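Local atomic coordinates of transcriptional regulator (NtrC family) (Aquifex aeolicus, PDB entry 3DZD), a protein that probably activates transcription by sigma-54 RNA polymerase as a response regulator whose AAA+ ATPase domain, here in the inactive state, binds ADP. Residues Y314-F319 with K325-L330; E127-V132 with I172-G177. One frame throughout, in Å; residues are numbered along the deposited sequence.

Both contacts lie near the same nucleotide, and their centres are 24 Å apart. Interaction 2 brings residues 127-132, running along the N1/N6 edge of the adenine, against helix 165-176. Its Val132 reads the base through two hydrogen bonds, the shorter from Val132 N to ADP N1 at 2.9 Å. Interaction 1 belongs to the lid: helix 307-322 turns Tyr314 and Phe315 to the ADP and Leu316 and Lys317 to the loop 325-330. Phe315 CZ comes to 3.9 Å from ADP N3. The contacts also touch directly, with Tyr314 CD1 packing 3.9 Å from Val132 CG2, so residues 130-132 and the lid helix both border the adenine.

Interaction 1: Y314-F319 with K325-L330; sequences YFLKKF and KNCFEL. With ADP (adenosine-5'-diphosphate), chain C.
Leu316 and Lys317, neighbours on one helix, meet the loop 325-330 in different ways, the first by its branched end and the second by its ammonium. Leu316 has CG anti to the backbone N (chi1 179°), which sends both methyls into the loop. CD1 lies 3.4 Å from Cys327 O and more loosely against the sulfur, 4.3 Å from Cys327 SG. CD2 goes the other way along the loop, passing Phe328 O at 3.6 Å, and meets Leu330 CD2 at 3.7 Å, methyl to methyl. In Lys317, bends at chi2 and chi4 bring NZ to Phe328 O (3.0 Å, a weak hydrogen bond), the side chain crossing Phe328 aslant. At the edge and near the plane of the phenyl ring, 3.9 Å from Phe328 CD1, NZ is not placed for a cation-pi contact. CE lies 3.1 Å from Phe328 O, almost as near as NZ, so the oxygen faces the side of the CE-NZ bond, consistent with a weak bond.

Both segments lie in the AAA+ lid, whose helix 307-322 carries Tyr314 and Phe315 to the ADP, and the contact closes the turn after this helix back onto it. Cys327 is disulfide-bonded to Cys361, just beyond helix 346-359; Leu316 packs on Val358 of that helix, and Leu330 on Ala312 and Glu313 of helix 307-322.

Interaction 2: E127-V132 with I172-G177; sequences EEIEFV and IHRYSG. With ADP (adenosine-5'-diphosphate), chain C.
Helix 165-176, which follows the P-loop of this AAA+ ATPase and whose Lys165 N is hydrogen-bonded to ADP, sends Arg174 from its C-terminal end to hold the chain 127-132. The guanidinium takes two acceptors from a single residue. NH1 bonds Glu127 O at 2.8 Å with an N-H...O angle of 137°, the oxygen standing 29° out of the guanidinium plane. NH2 forms a salt bridge with Glu127 OE1, also 2.8 Å, but as a hydrogen bond it is weak, and the carboxylate and guanidinium planes are 58° apart, so this is not a flat two-pronged pairing. Bends at chi2 and chi3 bring the arginine's end round to the chain. Ile129 approaches from the opposite direction and lays CD1 over one face of the guanidinium, 3.3 Å from Arg174 NH2. An alanine at Ile129 would lack this methyl, and the guanidinium would probably lose the cover on that face and be freer to turn away from Glu127. Ile129 also packs on Ile167, Arg170 and Leu171 of the same helix. Farther along, the chain reaches the nucleotide: Val132 O accepts ADP N6 at 3.1 Å, and Phe131 presents its ring edge to the same amino group, with CD2 3.2 Å from ADP N6. Surface exposure, a poorly ordered Glu127 and a weak, non-coplanar ion pair imply that the electrostatic gain here is probably modest, with the backbone carbonyl and the Ile129 methyl against the guanidinium face sharing the work.

Interaction 1: Y314-F319 with K325-L330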
ATOM      1  N   TYR A 314      11.113  12.875 -21.448  1.00 38.69           N
ATOM      2  CA  TYR A 314      10.818  11.957 -20.360  1.00 41.44           C
ATOM      3  C   TYR A 314       9.440  11.322 -20.559  1.00 44.20           C
ATOM      4  O   TYR A 314       9.256  10.120 -20.324  1.00 45.68           O
ATOM      5  CB  TYR A 314      10.906  12.695 -19.020  1.00 38.12           C
ATOM      6  CG  TYR A 314      10.245  12.004 -17.839  1.00 37.78           C
ATOM      7  CD1 TYR A 314      10.929  11.066 -17.075  1.00 42.04           C
ATOM      8  CD2 TYR A 314       8.951  12.323 -17.470  1.00 37.66           C
ATOM      9  CE1 TYR A 314      10.326  10.445 -15.993  1.00 37.64           C
ATOM     10  CE2 TYR A 314       8.342  11.714 -16.396  1.00 38.86           C
ATOM     11  CZ  TYR A 314       9.030  10.778 -15.664  1.00 41.56           C
ATOM     12  OH  TYR A 314       8.403  10.192 -14.593  1.00 51.57           O
ATOM     13  N   PHE A 315       8.471  12.125 -20.995  1.00 41.64           N
ATOM     14  CA  PHE A 315       7.119  11.612 -21.201  1.00 44.30           C
ATOM     15  C   PHE A 315       7.043  10.774 -22.480  1.00 46.57           C
ATOM     16  O   PHE A 315       6.405   9.726 -22.510  1.00 46.37           O
ATOM     17  CB  PHE A 315       6.085  12.752 -21.217  1.00 37.58           C
ATOM     18  CG  PHE A 315       5.863  13.394 -19.866  1.00 37.50           C
ATOM     19  CD1 PHE A 315       5.525  12.622 -18.758  1.00 38.83           C
ATOM     20  CD2 PHE A 315       6.002  14.768 -19.699  1.00 37.47           C
ATOM     21  CE1 PHE A 315       5.336  13.206 -17.507  1.00 43.06           C
ATOM     22  CE2 PHE A 315       5.797  15.360 -18.461  1.00 37.33           C
ATOM     23  CZ  PHE A 315       5.473  14.584 -17.361  1.00 37.15           C
ATOM     24  N   LEU A 316       7.702  11.245 -23.530  1.00 38.16           N
ATOM     25  CA  LEU A 316       7.723  10.541 -24.804  1.00 40.67           C
ATOM     26  C   LEU A 316       8.286   9.132 -24.635  1.00 49.92           C
ATOM     27  O   LEU A 316       7.766   8.184 -25.211  1.00 50.21           O
ATOM     28  CB  LEU A 316       8.553  11.318 -25.824  1.00 40.29           C
ATOM     29  CG  LEU A 316       8.688  10.682 -27.207  1.00 52.18           C
ATOM     30  CD1 LEU A 316       7.343  10.673 -27.922  1.00 42.21           C
ATOM     31  CD2 LEU A 316       9.739  11.415 -28.033  1.00 50.45           C
ATOM     32  N   LYS A 317       9.347   8.995 -23.843  1.00 51.35           N
ATOM     33  CA  LYS A 317       9.926   7.685 -23.593  1.00 51.91           C
ATOM     34  C   LYS A 317       8.988   6.830 -22.769  1.00 57.21           C
ATOM     35  O   LYS A 317       8.700   5.692 -23.123  1.00 63.90           O
ATOM     36  CB  LYS A 317      11.271   7.796 -22.878  1.00 57.99           C
ATOM     37  CG  LYS A 317      12.465   7.849 -23.809  1.00 71.68           C
ATOM     38  CD  LYS A 317      12.330   8.987 -24.809  1.00 74.54           C
ATOM     39  CE  LYS A 317      13.655   9.290 -25.485  1.00 86.21           C
ATOM     40  NZ  LYS A 317      14.198   8.084 -26.173  1.00 86.60           N
ATOM     41  N   LYS A 318       8.511   7.383 -21.664  1.00 48.87           N
ATOM     42  CA  LYS A 318       7.678   6.633 -20.743  1.00 47.79           C
ATOM     43  C   LYS A 318       6.424   6.070 -21.412  1.00 53.32           C
ATOM     44  O   LYS A 318       6.017   4.938 -21.132  1.00 53.94           O
ATOM     45  CB  LYS A 318       7.311   7.503 -19.543  1.00 48.40           C
ATOM     46  CG  LYS A 318       6.179   6.964 -18.702  1.00 51.94           C
ATOM     47  CD  LYS A 318       6.200   7.590 -17.314  1.00 65.13           C
ATOM     48  CE  LYS A 318       4.786   7.818 -16.820  1.00 73.33           C
ATOM     49  NZ  LYS A 318       4.021   8.594 -17.842  1.00 62.43           N
ATOM     50  N   PHE A 319       5.822   6.859 -22.298  1.00 42.78           N
ATOM     51  CA  PHE A 319       4.598   6.445 -22.967  1.00 49.44           C
ATOM     52  C   PHE A 319       4.876   5.513 -24.143  1.00 50.99           C
ATOM     53  O   PHE A 319       4.234   4.473 -24.268  1.00 54.06           O
ATOM     54  CB  PHE A 319       3.766   7.656 -23.409  1.00 40.10           C
ATOM     55  CG  PHE A 319       3.199   8.441 -22.269  1.00 37.34           C
ATOM     56  CD1 PHE A 319       2.571   7.794 -21.214  1.00 43.05           C
ATOM     57  CD2 PHE A 319       3.303   9.828 -22.236  1.00 37.35           C
ATOM     58  CE1 PHE A 319       2.051   8.514 -20.148  1.00 36.86           C
ATOM     59  CE2 PHE A 319       2.785  10.554 -21.183  1.00 37.11           C
ATOM     60  CZ  PHE A 319       2.164   9.901 -20.138  1.00 39.49           C
ATOM     61  N   LYS A 325       4.898   1.788 -28.586  1.00 60.39           N
ATOM     62  CA  LYS A 325       5.053   2.555 -29.822  1.00 64.00           C
ATOM     63  C   LYS A 325       6.523   2.720 -30.204  1.00 69.55           C
ATOM     64  O   LYS A 325       7.415   2.513 -29.382  1.00 69.14           O
ATOM     65  CB  LYS A 325       4.351   3.918 -29.738  1.00 58.93           C
ATOM     66  CG  LYS A 325       2.845   3.851 -29.476  1.00 55.26           C
ATOM     67  CD  LYS A 325       2.148   2.878 -30.418  1.00 51.98           C
ATOM     68  CE  LYS A 325       0.634   3.033 -30.374  1.00 44.23           C
ATOM     69  NZ  LYS A 325       0.223   4.222 -31.174  1.00 49.30           N
ATOM     70  N   ASN A 326       6.772   3.087 -31.454  1.00101.52           N
ATOM     71  CA  ASN A 326       8.138   3.193 -31.943  1.00101.92           C
ATOM     72  C   ASN A 326       8.494   4.624 -32.341  1.00101.98           C
ATOM     73  O   ASN A 326       8.953   4.878 -33.454  1.00159.04           O
ATOM     74  CB  ASN A 326       8.360   2.228 -33.111  1.00102.40           C
ATOM     75  CG  ASN A 326       9.833   1.976 -33.397  1.00102.86           C
ATOM     76  OD1 ASN A 326      10.711   2.671 -32.880  1.00102.86           O
ATOM     77  ND2 ASN A 326      10.108   0.977 -34.230  1.00103.31           N
ATOM     78  N   CYS A 327       8.275   5.553 -31.417  1.00 85.06           N
ATOM     79  CA  CYS A 327       8.571   6.962 -31.640  1.00 89.95           C
ATOM     80  C   CYS A 327       9.327   7.512 -30.443  1.00 85.61           C
ATOM     81  O   CYS A 327       8.725   7.979 -29.475  1.00 85.98           O
ATOM     82  CB  CYS A 327       7.279   7.750 -31.839  1.00 85.87           C
ATOM     83  SG  CYS A 327       6.051   7.466 -30.538  1.00 76.61           S
ATOM     84  N   PHE A 328      10.652   7.460 -30.512  1.00 59.60           N
ATOM     85  CA  PHE A 328      11.471   7.796 -29.356  1.00 61.86           C
ATOM     86  C   PHE A 328      12.236   9.109 -29.441  1.00 62.15           C
ATOM     87  O   PHE A 328      12.832   9.537 -28.454  1.00 64.16           O
ATOM     88  CB  PHE A 328      12.407   6.638 -29.010  1.00 68.93           C
ATOM     89  CG  PHE A 328      11.702   5.482 -28.370  1.00 70.40           C
ATOM     90  CD1 PHE A 328      11.467   5.475 -27.006  1.00 63.55           C
ATOM     91  CD2 PHE A 328      11.248   4.421 -29.136  1.00 67.10           C
ATOM     92  CE1 PHE A 328      10.811   4.429 -26.412  1.00 59.47           C
ATOM     93  CE2 PHE A 328      10.588   3.363 -28.547  1.00 66.86           C
ATOM     94  CZ  PHE A 328      10.370   3.366 -27.183  1.00 66.59           C
ATOM     95  N   GLU A 329      12.218   9.761 -30.596  1.00 69.59           N
ATOM     96  CA  GLU A 329      12.884  11.052 -30.689  1.00 72.76           C
ATOM     97  C   GLU A 329      11.918  12.175 -31.026  1.00 68.57           C
ATOM     98  O   GLU A 329      10.978  11.995 -31.804  1.00 68.23           O
ATOM     99  CB  GLU A 329      14.031  11.022 -31.700  1.00 75.24           C
ATOM    100  CG  GLU A 329      13.587  10.791 -33.132  1.00 89.06           C
ATOM    101  CD  GLU A 329      14.646  11.189 -34.143  1.00 98.73           C
ATOM    102  OE1 GLU A 329      15.254  10.284 -34.757  1.00100.40           O
ATOM    103  OE2 GLU A 329      14.876  12.407 -34.316  1.00 92.66           O
ATOM    104  N   LEU A 330      12.158  13.328 -30.413  1.00 64.96           N
ATOM    105  CA  LEU A 330      11.470  14.556 -30.767  1.00 56.36           C
ATOM    106  C   LEU A 330      12.234  15.231 -31.888  1.00 58.19           C
ATOM    107  O   LEU A 330      13.447  15.424 -31.787  1.00 59.91           O
ATOM    108  CB  LEU A 330      11.429  15.509 -29.572  1.00 53.74           C
ATOM    109  CG  LEU A 330      10.641  15.078 -28.346  1.00 48.54           C
ATOM    110  CD1 LEU A 330      10.898  16.034 -27.176  1.00 46.60           C
ATOM    111  CD2 LEU A 330       9.159  14.994 -28.698  1.00 43.18           C
TER
HETATM  112  PB  ADP C 370      -0.045  19.910  -9.317  0.52 45.33           P
HETATM  113  O1B ADP C 370       0.120  18.929  -8.174  0.77 43.69           O
HETATM  114  O2B ADP C 370      -1.465  20.383  -9.537  0.88 52.43           O
HETATM  115  O3B ADP C 370       0.920  21.056  -9.292  1.00 39.04           O
HETATM  116  PA  ADP C 370       0.647  17.550 -10.857  1.00 49.22           P
HETATM  117  O1A ADP C 370       2.061  17.237 -10.457  1.00 58.16           O
HETATM  118  O2A ADP C 370      -0.459  16.755 -10.195  1.00 57.69           O
HETATM  119  O3A ADP C 370       0.392  19.142 -10.680  1.00 55.33           O
HETATM  120  O5' ADP C 370       0.508  17.343 -12.447  1.00 50.97           O
HETATM  121  C5' ADP C 370       1.654  17.099 -13.251  1.00 44.76           C
HETATM  122  C4' ADP C 370       1.611  15.734 -13.909  1.00 44.12           C
HETATM  123  O4' ADP C 370       2.876  15.565 -14.537  1.00 41.32           O
HETATM  124  C3' ADP C 370       1.568  14.638 -12.864  1.00 50.68           C
HETATM  125  O3' ADP C 370       1.142  13.424 -13.490  1.00 50.81           O
HETATM  126  C2' ADP C 370       2.999  14.422 -12.448  1.00 45.50           C
HETATM  127  O2' ADP C 370       3.171  13.011 -12.300  1.00 44.81           O
HETATM  128  C1' ADP C 370       3.785  14.882 -13.658  1.00 42.19           C
HETATM  129  N9  ADP C 370       4.866  15.820 -13.288  1.00 39.98           N
HETATM  130  C8  ADP C 370       4.691  17.074 -12.829  1.00 39.52           C
HETATM  131  N7  ADP C 370       5.868  17.690 -12.611  1.00 37.07           N
HETATM  132  C5  ADP C 370       6.835  16.815 -12.938  1.00 37.10           C
HETATM  133  C6  ADP C 370       8.313  16.830 -12.930  1.00 39.84           C
HETATM  134  N6  ADP C 370       8.995  17.935 -12.526  1.00 46.23           N
HETATM  135  N1  ADP C 370       8.948  15.719 -13.346  1.00 43.68           N
HETATM  136  C2  ADP C 370       8.267  14.630 -13.752  1.00 43.39           C
HETATM  137  N3  ADP C 370       6.925  14.541 -13.779  1.00 41.99           N
HETATM  138  C4  ADP C 370       6.171  15.586 -13.389  1.00 39.30           C

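Interaction 2: E127-V132 with I172-G177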
ATOM      1  N   GLU A 127       8.880   2.267  -4.884  1.00143.97           N
ATOM      2  CA  GLU A 127       8.732   3.310  -5.894  1.00145.09           C
ATOM      3  C   GLU A 127       9.781   4.418  -5.804  1.00142.22           C
ATOM      4  O   GLU A 127      10.051   4.940  -4.725  1.00138.27           O
ATOM      5  CB  GLU A 127       7.342   3.935  -5.782  1.00144.10           C
ATOM      6  CG  GLU A 127       7.224   5.294  -6.443  1.00141.44           C
ATOM      7  CD  GLU A 127       6.437   6.282  -5.602  1.00144.94           C
ATOM      8  OE1 GLU A 127       6.301   6.049  -4.381  1.00149.26           O
ATOM      9  OE2 GLU A 127       5.962   7.295  -6.158  1.00140.36           O
ATOM     10  N   GLU A 128      10.375   4.766  -6.944  1.00119.77           N
ATOM     11  CA  GLU A 128      11.178   5.979  -7.049  1.00110.21           C
ATOM     12  C   GLU A 128      10.283   7.094  -7.561  1.00106.36           C
ATOM     13  O   GLU A 128       9.268   6.838  -8.212  1.00102.56           O
ATOM     14  CB  GLU A 128      12.359   5.799  -8.003  1.00111.34           C
ATOM     15  CG  GLU A 128      13.503   4.959  -7.458  1.00127.03           C
ATOM     16  CD  GLU A 128      13.425   3.506  -7.896  1.00133.92           C
ATOM     17  OE1 GLU A 128      12.395   3.116  -8.488  1.00136.53           O
ATOM     18  OE2 GLU A 128      14.396   2.755  -7.655  1.00132.68           O
ATOM     19  N   ILE A 129      10.656   8.333  -7.269  1.00 68.28           N
ATOM     20  CA  ILE A 129       9.869   9.477  -7.716  1.00 60.06           C
ATOM     21  C   ILE A 129      10.657  10.303  -8.714  1.00 61.84           C
ATOM     22  O   ILE A 129      11.772  10.735  -8.431  1.00 62.02           O
ATOM     23  CB  ILE A 129       9.453  10.373  -6.538  1.00 64.96           C
ATOM     24  CG1 ILE A 129       8.510   9.622  -5.600  1.00 61.71           C
ATOM     25  CG2 ILE A 129       8.778  11.630  -7.038  1.00 57.36           C
ATOM     26  CD1 ILE A 129       8.291  10.333  -4.294  1.00 60.76           C
ATOM     27  N   GLU A 130      10.071  10.519  -9.885  1.00 70.73           N
ATOM     28  CA  GLU A 130      10.719  11.298 -10.928  1.00 71.54           C
ATOM     29  C   GLU A 130      10.404  12.776 -10.757  1.00 68.31           C
ATOM     30  O   GLU A 130       9.243  13.183 -10.745  1.00 62.68           O
ATOM     31  CB  GLU A 130      10.254  10.826 -12.305  1.00 76.47           C
ATOM     32  CG  GLU A 130      10.373   9.322 -12.522  1.00 76.89           C
ATOM     33  CD  GLU A 130      11.768   8.893 -12.944  1.00 82.84           C
ATOM     34  OE1 GLU A 130      12.608   9.779 -13.227  1.00 81.93           O
ATOM     35  OE2 GLU A 130      12.020   7.668 -12.994  1.00 91.06           O
ATOM     36  N   PHE A 131      11.448  13.580 -10.621  1.00 47.26           N
ATOM     37  CA  PHE A 131      11.279  15.016 -10.500  1.00 39.20           C
ATOM     38  C   PHE A 131      12.212  15.673 -11.487  1.00 45.04           C
ATOM     39  O   PHE A 131      13.338  16.021 -11.154  1.00 42.88           O
ATOM     40  CB  PHE A 131      11.603  15.463  -9.085  1.00 41.57           C
ATOM     41  CG  PHE A 131      11.311  16.900  -8.834  1.00 44.32           C
ATOM     42  CD1 PHE A 131      11.981  17.596  -7.835  1.00 39.06           C
ATOM     43  CD2 PHE A 131      10.372  17.567  -9.606  1.00 42.05           C
ATOM     44  CE1 PHE A 131      11.707  18.929  -7.600  1.00 41.85           C
ATOM     45  CE2 PHE A 131      10.093  18.900  -9.385  1.00 37.64           C
ATOM     46  CZ  PHE A 131      10.765  19.586  -8.381  1.00 45.28           C
ATOM     47  N   VAL A 132      11.744  15.835 -12.717  1.00 48.00           N
ATOM     48  CA  VAL A 132      12.627  16.211 -13.810  1.00 44.08           C
ATOM     49  C   VAL A 132      12.770  17.723 -13.956  1.00 43.47           C
ATOM     50  O   VAL A 132      11.780  18.457 -13.900  1.00 42.69           O
ATOM     51  CB  VAL A 132      12.154  15.593 -15.133  1.00 46.48           C
ATOM     52  CG1 VAL A 132      13.009  16.092 -16.290  1.00 41.60           C
ATOM     53  CG2 VAL A 132      12.204  14.082 -15.033  1.00 46.97           C
ATOM     54  N   ILE A 172       9.290  15.292  -0.156  1.00 38.34           N
ATOM     55  CA  ILE A 172       9.480  15.763   1.217  1.00 37.57           C
ATOM     56  C   ILE A 172       9.174  14.649   2.216  1.00 37.47           C
ATOM     57  O   ILE A 172       9.952  14.402   3.132  1.00 39.95           O
ATOM     58  CB  ILE A 172       8.588  16.997   1.527  1.00 41.28           C
ATOM     59  CG1 ILE A 172       9.115  18.249   0.810  1.00 40.56           C
ATOM     60  CG2 ILE A 172       8.498  17.236   3.028  1.00 37.70           C
ATOM     61  CD1 ILE A 172       8.136  19.404   0.806  1.00 37.77           C
ATOM     62  N   HIS A 173       8.039  13.983   2.037  1.00 42.36           N
ATOM     63  CA  HIS A 173       7.668  12.867   2.891  1.00 38.33           C
ATOM     64  C   HIS A 173       8.768  11.803   2.871  1.00 45.76           C
ATOM     65  O   HIS A 173       9.307  11.424   3.915  1.00 44.90           O
ATOM     66  CB  HIS A 173       6.335  12.273   2.444  1.00 36.94           C
ATOM     67  CG  HIS A 173       5.970  11.007   3.155  1.00 43.80           C
ATOM     68  ND1 HIS A 173       5.624  10.975   4.490  1.00 44.78           N
ATOM     69  CD2 HIS A 173       5.905   9.725   2.718  1.00 42.13           C
ATOM     70  CE1 HIS A 173       5.363   9.728   4.845  1.00 44.36           C
ATOM     71  NE2 HIS A 173       5.522   8.952   3.787  1.00 39.99           N
ATOM     72  N   ARG A 174       9.103  11.344   1.671  1.00 49.08           N
ATOM     73  CA  ARG A 174      10.193  10.396   1.462  1.00 52.06           C
ATOM     74  C   ARG A 174      11.454  10.731   2.265  1.00 56.71           C
ATOM     75  O   ARG A 174      11.992   9.876   2.962  1.00 55.68           O
ATOM     76  CB  ARG A 174      10.544  10.329  -0.025  1.00 55.25           C
ATOM     77  CG  ARG A 174      11.524   9.229  -0.382  1.00 58.53           C
ATOM     78  CD  ARG A 174      10.864   7.869  -0.255  1.00 72.98           C
ATOM     79  NE  ARG A 174       9.598   7.799  -0.983  1.00 74.60           N
ATOM     80  CZ  ARG A 174       9.482   7.364  -2.234  1.00 77.77           C
ATOM     81  NH1 ARG A 174      10.558   6.960  -2.897  1.00 76.09           N
ATOM     82  NH2 ARG A 174       8.293   7.330  -2.825  1.00 76.69           N
ATOM     83  N   TYR A 175      11.923  11.971   2.157  1.00 56.36           N
ATOM     84  CA  TYR A 175      13.158  12.398   2.820  1.00 57.33           C
ATOM     85  C   TYR A 175      12.986  12.612   4.321  1.00 59.95           C
ATOM     86  O   TYR A 175      13.947  12.489   5.079  1.00 65.68           O
ATOM     87  CB  TYR A 175      13.708  13.679   2.181  1.00 57.19           C
ATOM     88  CG  TYR A 175      14.189  13.505   0.755  1.00 76.42           C
ATOM     89  CD1 TYR A 175      13.483  12.717  -0.145  1.00 78.25           C
ATOM     90  CD2 TYR A 175      15.339  14.143   0.301  1.00 81.98           C
ATOM     91  CE1 TYR A 175      13.912  12.554  -1.452  1.00 80.95           C
ATOM     92  CE2 TYR A 175      15.774  13.990  -1.011  1.00 80.99           C
ATOM     93  CZ  TYR A 175      15.055  13.193  -1.881  1.00 85.69           C
ATOM     94  OH  TYR A 175      15.470  13.029  -3.186  1.00 96.92           O
ATOM     95  N   SER A 176      11.768  12.939   4.744  1.00 47.21           N
ATOM     96  CA  SER A 176      11.488  13.180   6.156  1.00 48.93           C
ATOM     97  C   SER A 176      11.802  11.935   6.983  1.00 51.46           C
ATOM     98  O   SER A 176      12.241  12.036   8.132  1.00 46.46           O
ATOM     99  CB  SER A 176      10.024  13.598   6.372  1.00 41.48           C
ATOM    100  OG  SER A 176       9.170  12.468   6.475  1.00 45.35           O
ATOM    101  N   GLY A 177      11.565  10.767   6.397  1.00 49.36           N
ATOM    102  CA  GLY A 177      11.849   9.513   7.067  1.00 50.59           C
ATOM    103  C   GLY A 177      10.672   8.942   7.838  1.00 55.62           C
ATOM    104  O   GLY A 177      10.760   7.841   8.381  1.00 55.64           O
TER
HETATM  105  PB  ADP C 370      -0.045  19.910  -9.317  0.52 45.33           P
HETATM  106  O1B ADP C 370       0.120  18.929  -8.174  0.77 43.69           O
HETATM  107  O2B ADP C 370      -1.465  20.383  -9.537  0.88 52.43           O
HETATM  108  O3B ADP C 370       0.920  21.056  -9.292  1.00 39.04           O
HETATM  109  PA  ADP C 370       0.647  17.550 -10.857  1.00 49.22           P
HETATM  110  O1A ADP C 370       2.061  17.237 -10.457  1.00 58.16           O
HETATM  111  O2A ADP C 370      -0.459  16.755 -10.195  1.00 57.69           O
HETATM  112  O3A ADP C 370       0.392  19.142 -10.680  1.00 55.33           O
HETATM  113  O5' ADP C 370       0.508  17.343 -12.447  1.00 50.97           O
HETATM  114  C5' ADP C 370       1.654  17.099 -13.251  1.00 44.76           C
HETATM  115  C4' ADP C 370       1.611  15.734 -13.909  1.00 44.12           C
HETATM  116  O4' ADP C 370       2.876  15.565 -14.537  1.00 41.32           O
HETATM  117  C3' ADP C 370       1.568  14.638 -12.864  1.00 50.68           C
HETATM  118  O3' ADP C 370       1.142  13.424 -13.490  1.00 50.81           O
HETATM  119  C2' ADP C 370       2.999  14.422 -12.448  1.00 45.50           C
HETATM  120  O2' ADP C 370       3.171  13.011 -12.300  1.00 44.81           O
HETATM  121  C1' ADP C 370       3.785  14.882 -13.658  1.00 42.19           C
HETATM  122  N9  ADP C 370       4.866  15.820 -13.288  1.00 39.98           N
HETATM  123  C8  ADP C 370       4.691  17.074 -12.829  1.00 39.52           C
HETATM  124  N7  ADP C 370       5.868  17.690 -12.611  1.00 37.07           N
HETATM  125  C5  ADP C 370       6.835  16.815 -12.938  1.00 37.10           C
HETATM  126  C6  ADP C 370       8.313  16.830 -12.930  1.00 39.84           C
HETATM  127  N6  ADP C 370       8.995  17.935 -12.526  1.00 46.23           N
HETATM  128  N1  ADP C 370       8.948  15.719 -13.346  1.00 43.68           N
HETATM  129  C2  ADP C 370       8.267  14.630 -13.752  1.00 43.39           C
HETATM  130  N3  ADP C 370       6.925  14.541 -13.779  1.00 41.99           N
HETATM  131  C4  ADP C 370       6.171  15.586 -13.389  1.00 39.30           C